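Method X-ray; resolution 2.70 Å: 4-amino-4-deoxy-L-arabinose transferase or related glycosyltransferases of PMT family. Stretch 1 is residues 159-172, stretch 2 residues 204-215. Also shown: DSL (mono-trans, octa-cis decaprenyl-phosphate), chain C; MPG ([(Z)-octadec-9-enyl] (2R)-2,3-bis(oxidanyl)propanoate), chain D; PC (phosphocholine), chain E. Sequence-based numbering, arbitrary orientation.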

# COMPACT_ATOMS: atom_id res chain seq x y z
N THR A 159 0.70 -3.01 1.43
CA THR A 159 0.60 -3.34 0.02
C THR A 159 1.84 -2.79 -0.68
O THR A 159 2.51 -1.89 -0.17
CB THR A 159 -0.67 -2.77 -0.62
OG1 THR A 159 -0.80 -3.25 -1.96
CG2 THR A 159 -0.62 -1.25 -0.64
N LEU A 160 2.15 -3.36 -1.84
CA LEU A 160 3.36 -2.94 -2.56
C LEU A 160 3.24 -1.53 -3.13
O LEU A 160 4.27 -0.90 -3.40
CB LEU A 160 3.66 -3.92 -3.69
CG LEU A 160 4.65 -5.05 -3.38
CD1 LEU A 160 4.25 -5.78 -2.12
CD2 LEU A 160 4.73 -6.01 -4.55
N ASP A 161 2.02 -1.02 -3.30
CA ASP A 161 1.83 0.25 -3.98
C ASP A 161 2.46 1.41 -3.22
O ASP A 161 2.95 2.36 -3.84
CB ASP A 161 0.34 0.49 -4.21
CG ASP A 161 -0.30 -0.59 -5.07
OD1 ASP A 161 0.32 -0.98 -6.09
OD2 ASP A 161 -1.40 -1.06 -4.72
N MET A 162 2.46 1.37 -1.89
CA MET A 162 3.06 2.46 -1.13
C MET A 162 4.58 2.36 -1.12
O MET A 162 5.27 3.39 -1.14
CB MET A 162 2.50 2.48 0.30
CG MET A 162 3.22 3.46 1.24
SD MET A 162 3.38 5.15 0.62
CE MET A 162 1.67 5.59 0.35
N THR A 163 5.13 1.15 -1.09
CA THR A 163 6.58 1.00 -1.23
C THR A 163 7.05 1.55 -2.57
O THR A 163 7.98 2.37 -2.64
CB THR A 163 6.97 -0.47 -1.08
OG1 THR A 163 6.20 -1.08 -0.04
CG2 THR A 163 8.45 -0.60 -0.75
N LEU A 164 6.39 1.12 -3.65
CA LEU A 164 6.70 1.67 -4.97
C LEU A 164 6.49 3.18 -5.01
O LEU A 164 7.24 3.89 -5.69
CB LEU A 164 5.85 0.98 -6.03
CG LEU A 164 6.11 1.43 -7.47
CD1 LEU A 164 7.53 1.08 -7.87
CD2 LEU A 164 5.11 0.80 -8.42
N ALA A 165 5.50 3.68 -4.28
CA ALA A 165 5.24 5.12 -4.28
C ALA A 165 6.37 5.88 -3.58
O ALA A 165 6.72 6.99 -3.99
CB ALA A 165 3.90 5.42 -3.61
N GLY A 166 6.94 5.29 -2.53
CA GLY A 166 8.02 5.96 -1.83
C GLY A 166 9.31 5.95 -2.62
O GLY A 166 10.01 6.97 -2.70
N VAL A 167 9.65 4.81 -3.22
CA VAL A 167 10.89 4.76 -3.99
C VAL A 167 10.76 5.61 -5.25
O VAL A 167 11.72 6.27 -5.66
CB VAL A 167 11.27 3.30 -4.30
CG1 VAL A 167 11.62 2.57 -3.01
CG2 VAL A 167 10.16 2.59 -5.02
N MET A 168 9.58 5.61 -5.88
CA MET A 168 9.40 6.47 -7.05
C MET A 168 9.37 7.94 -6.65
O MET A 168 9.81 8.80 -7.43
CB MET A 168 8.13 6.08 -7.80
CG MET A 168 8.26 4.78 -8.57
SD MET A 168 6.91 4.50 -9.74
CE MET A 168 7.17 5.85 -10.88
N SER A 169 8.87 8.25 -5.46
CA SER A 169 9.00 9.61 -4.94
C SER A 169 10.47 9.97 -4.76
O SER A 169 10.84 11.14 -4.90
CB SER A 169 8.25 9.75 -3.62
OG SER A 169 8.97 9.15 -2.56
N CYS A 170 11.32 8.99 -4.45
CA CYS A 170 12.75 9.24 -4.47
C CYS A 170 13.25 9.48 -5.89
O CYS A 170 14.17 10.28 -6.10
CB CYS A 170 13.51 8.08 -3.83
SG CYS A 170 13.46 8.09 -2.02
N VAL A 171 12.68 8.79 -6.88
CA VAL A 171 13.05 9.06 -8.28
C VAL A 171 12.78 10.51 -8.63
O VAL A 171 13.66 11.24 -9.11
CB VAL A 171 12.31 8.11 -9.23
CG1 VAL A 171 12.71 8.38 -10.67
CG2 VAL A 171 12.57 6.66 -8.87
N LEU A 172 11.55 10.97 -8.38
CA LEU A 172 11.17 12.34 -8.71
C LEU A 172 12.00 13.34 -7.91
O LEU A 172 12.59 14.27 -8.49
CB LEU A 172 9.69 12.55 -8.44
CG LEU A 172 9.20 13.99 -8.61
CD1 LEU A 172 9.32 14.42 -10.06
CD2 LEU A 172 7.77 14.15 -8.12
N LEU A 204 12.96 -3.50 -8.67
CA LEU A 204 12.96 -4.61 -7.72
C LEU A 204 11.76 -4.60 -6.79
O LEU A 204 11.62 -5.52 -5.98
CB LEU A 204 14.25 -4.59 -6.89
CG LEU A 204 15.52 -4.98 -7.63
CD1 LEU A 204 16.74 -4.84 -6.72
CD2 LEU A 204 15.41 -6.39 -8.16
N THR A 205 10.89 -3.60 -6.89
CA THR A 205 9.68 -3.54 -6.08
C THR A 205 8.44 -3.99 -6.84
O THR A 205 7.65 -4.78 -6.32
CB THR A 205 9.47 -2.11 -5.55
OG1 THR A 205 10.52 -1.79 -4.62
CG2 THR A 205 8.12 -1.99 -4.86
N LYS A 206 8.26 -3.52 -8.09
CA LYS A 206 7.07 -3.90 -8.83
C LYS A 206 7.32 -3.98 -10.34
O LYS A 206 6.38 -3.80 -11.13
CB LYS A 206 5.92 -2.93 -8.55
CG LYS A 206 4.54 -3.56 -8.60
CD LYS A 206 3.46 -2.54 -8.32
CE LYS A 206 2.08 -3.12 -8.54
NZ LYS A 206 1.05 -2.05 -8.47
N GLY A 207 8.55 -4.25 -10.76
CA GLY A 207 8.82 -4.51 -12.16
C GLY A 207 9.11 -3.26 -12.96
O GLY A 207 9.44 -2.19 -12.43
N LEU A 208 8.95 -3.40 -14.28
CA LEU A 208 9.40 -2.38 -15.23
C LEU A 208 8.71 -1.03 -15.04
O LEU A 208 9.20 -0.03 -15.56
CB LEU A 208 9.17 -2.86 -16.67
CG LEU A 208 9.95 -4.10 -17.11
CD1 LEU A 208 9.60 -4.47 -18.54
CD2 LEU A 208 11.45 -3.87 -16.96
N VAL A 209 7.58 -1.00 -14.32
CA VAL A 209 6.89 0.26 -14.04
C VAL A 209 7.88 1.30 -13.55
O VAL A 209 7.91 2.44 -14.05
CB VAL A 209 5.77 0.03 -13.01
CG1 VAL A 209 4.78 1.18 -13.03
CG2 VAL A 209 5.08 -1.31 -13.26
N GLY A 210 8.73 0.92 -12.60
CA GLY A 210 9.67 1.83 -11.97
C GLY A 210 10.58 2.55 -12.94
O GLY A 210 11.19 3.56 -12.56
N ILE A 211 10.71 2.06 -14.17
CA ILE A 211 11.47 2.77 -15.19
C ILE A 211 10.59 3.22 -16.35
O ILE A 211 10.94 4.19 -17.03
CB ILE A 211 12.66 1.94 -15.70
CG1 ILE A 211 13.66 2.83 -16.44
CG2 ILE A 211 12.18 0.79 -16.58
CD1 ILE A 211 14.94 2.14 -16.85
N ALA A 212 9.44 2.57 -16.57
CA ALA A 212 8.59 2.96 -17.69
C ALA A 212 7.88 4.28 -17.41
O ALA A 212 7.87 5.18 -18.26
CB ALA A 212 7.57 1.85 -17.99
N LEU A 213 7.29 4.41 -16.23
CA LEU A 213 6.61 5.66 -15.88
C LEU A 213 7.56 6.85 -15.83
O LEU A 213 7.21 7.90 -16.41
CB LEU A 213 5.86 5.49 -14.56
CG LEU A 213 4.52 4.78 -14.68
CD1 LEU A 213 3.84 4.67 -13.33
CD2 LEU A 213 3.65 5.53 -15.67
N PRO A 214 8.73 6.79 -15.19
CA PRO A 214 9.64 7.95 -15.26
C PRO A 214 9.99 8.33 -16.69
O PRO A 214 9.77 9.49 -17.08
CB PRO A 214 10.87 7.47 -14.47
CG PRO A 214 10.33 6.48 -13.52
CD PRO A 214 9.26 5.75 -14.28
N GLY A 215 10.50 7.39 -17.48
CA GLY A 215 10.84 7.69 -18.86
C GLY A 215 9.69 8.33 -19.62
O GLY A 215 9.87 9.34 -20.30
C21 DSL C . 10.48 12.45 -14.35
C22 DSL C . 11.71 11.74 -13.83
C23 DSL C . 11.94 11.61 -12.33
C24 DSL C . 12.60 11.23 -14.70
C25 DSL C . 13.86 10.49 -14.19
C26 DSL C . 14.04 9.19 -15.01
C27 DSL C . 15.45 9.17 -15.69
C28 DSL C . 16.61 9.98 -15.06
C29 DSL C . 15.65 8.46 -16.81
C30 DSL C . 14.49 7.65 -17.43
C31 DSL C . 14.70 7.50 -18.98
C32 DSL C . 14.60 5.99 -19.39
C33 DSL C . 15.81 5.05 -19.20
C34 DSL C . 13.45 5.51 -19.93
C2 MPG D . 5.77 -2.02 -18.71
C3 MPG D . 4.44 -1.45 -18.22
C4 MPG D . 3.79 -2.33 -17.16
C5 MPG D . 2.59 -1.66 -16.47
C6 MPG D . 2.10 -2.47 -15.26
C7 MPG D . 1.53 -1.57 -14.15
C8 MPG D . 1.60 -2.24 -12.76
C9 MPG D . 1.77 -1.22 -11.60
C1 MPG D . 6.30 -1.29 -19.95
P1 PC E . 6.01 -6.33 -16.01
O1 PC E . 6.86 -5.69 -14.94
O3 PC E . 6.87 -6.57 -17.23
O4 PC E . 4.87 -5.40 -16.39
O2 PC E . 5.39 -7.77 -15.48
C1 PC E . 4.03 -7.86 -15.14
C2 PC E . 3.54 -9.32 -15.20
N1 PC E . 3.22 -9.83 -13.88
C3 PC E . 2.86 -11.23 -13.97
C4 PC E . 4.36 -9.70 -12.99
C5 PC E . 2.09 -9.10 -13.33

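Stretch 1 is essentially one helix, running from about Leu160 through Leu172 and held by regular i-to-i+4 backbone hydrogen bonds such as Met168 N to Leu164 O (2.9 Å). Stretch 2 is less uniform. The tail of one helix, which begins earlier in the chain, gives way at Gly207 to a positive phi (88°), and a second helix follows through Gly215. At the backbone angles of Gly207 a CB would be jammed against the preceding carbonyl oxygen and would lie 2.3 Å from O1 of phosphocholine, so glycine suits the turn on both counts; the next residue donates a hydrogen bond from Leu208 N to that same O1 (3.2 Å). Pro214, which has no amide hydrogen to give to the turn before it, kinks the second helix. This helix runs at 44° to the helix of stretch 1, with an axial closest approach of 10.9 Å, and the paired CA atoms move from 6.1 Å apart at Leu164 and Thr205 to 7.8 Å at Val171 and Pro214.

The polar link lies near the start of stretch 1. The CA-to-CB bond of Asp161 points away from stretch 2, but its carboxylate comes nearer and meets the long side chain of Lys206, extended from chi2 to chi4. Lys206 NZ donates a hydrogen bond to Asp161 OD1 at 2.7 Å, which also makes a salt bridge and balances the charge of a buried lysine. The aliphatic part of the same lysine is useful too: its CD packs 3.7 Å from Leu164 CD2.

Leu164 and Thr205 form much of the center of the contact. Thr205 turns its methyl toward the helix, placing CG2 3.9 Å from Leu164 CB, while its hydroxyl is satisfied by a hydrogen bond elsewhere in the structure. Threonine thus supplies an apolar surface without leaving a buried polar group unpaired. Leu160 adds to this packing, with CD2 3.6 Å from Thr205 O.

Farther along, the contact is apolar. Gly210, lacking a side chain, leaves its CA 4.4 Å from Met168 SD. The flexible methionine continues past it, so that Met168 CE reaches Leu213 CB at 3.9 Å and Pro214 CD at 4.0 Å. Val171 ends the series, its CG1 4.2 Å from Pro214 CG; the proline ring offers a compact apolar surface here, and its CB also lies 3.6 Å from C26 of the decaprenyl-phosphate. Altogether 548 Å² is buried between the stretches, mostly by such packing, with a single salt bridge at one end.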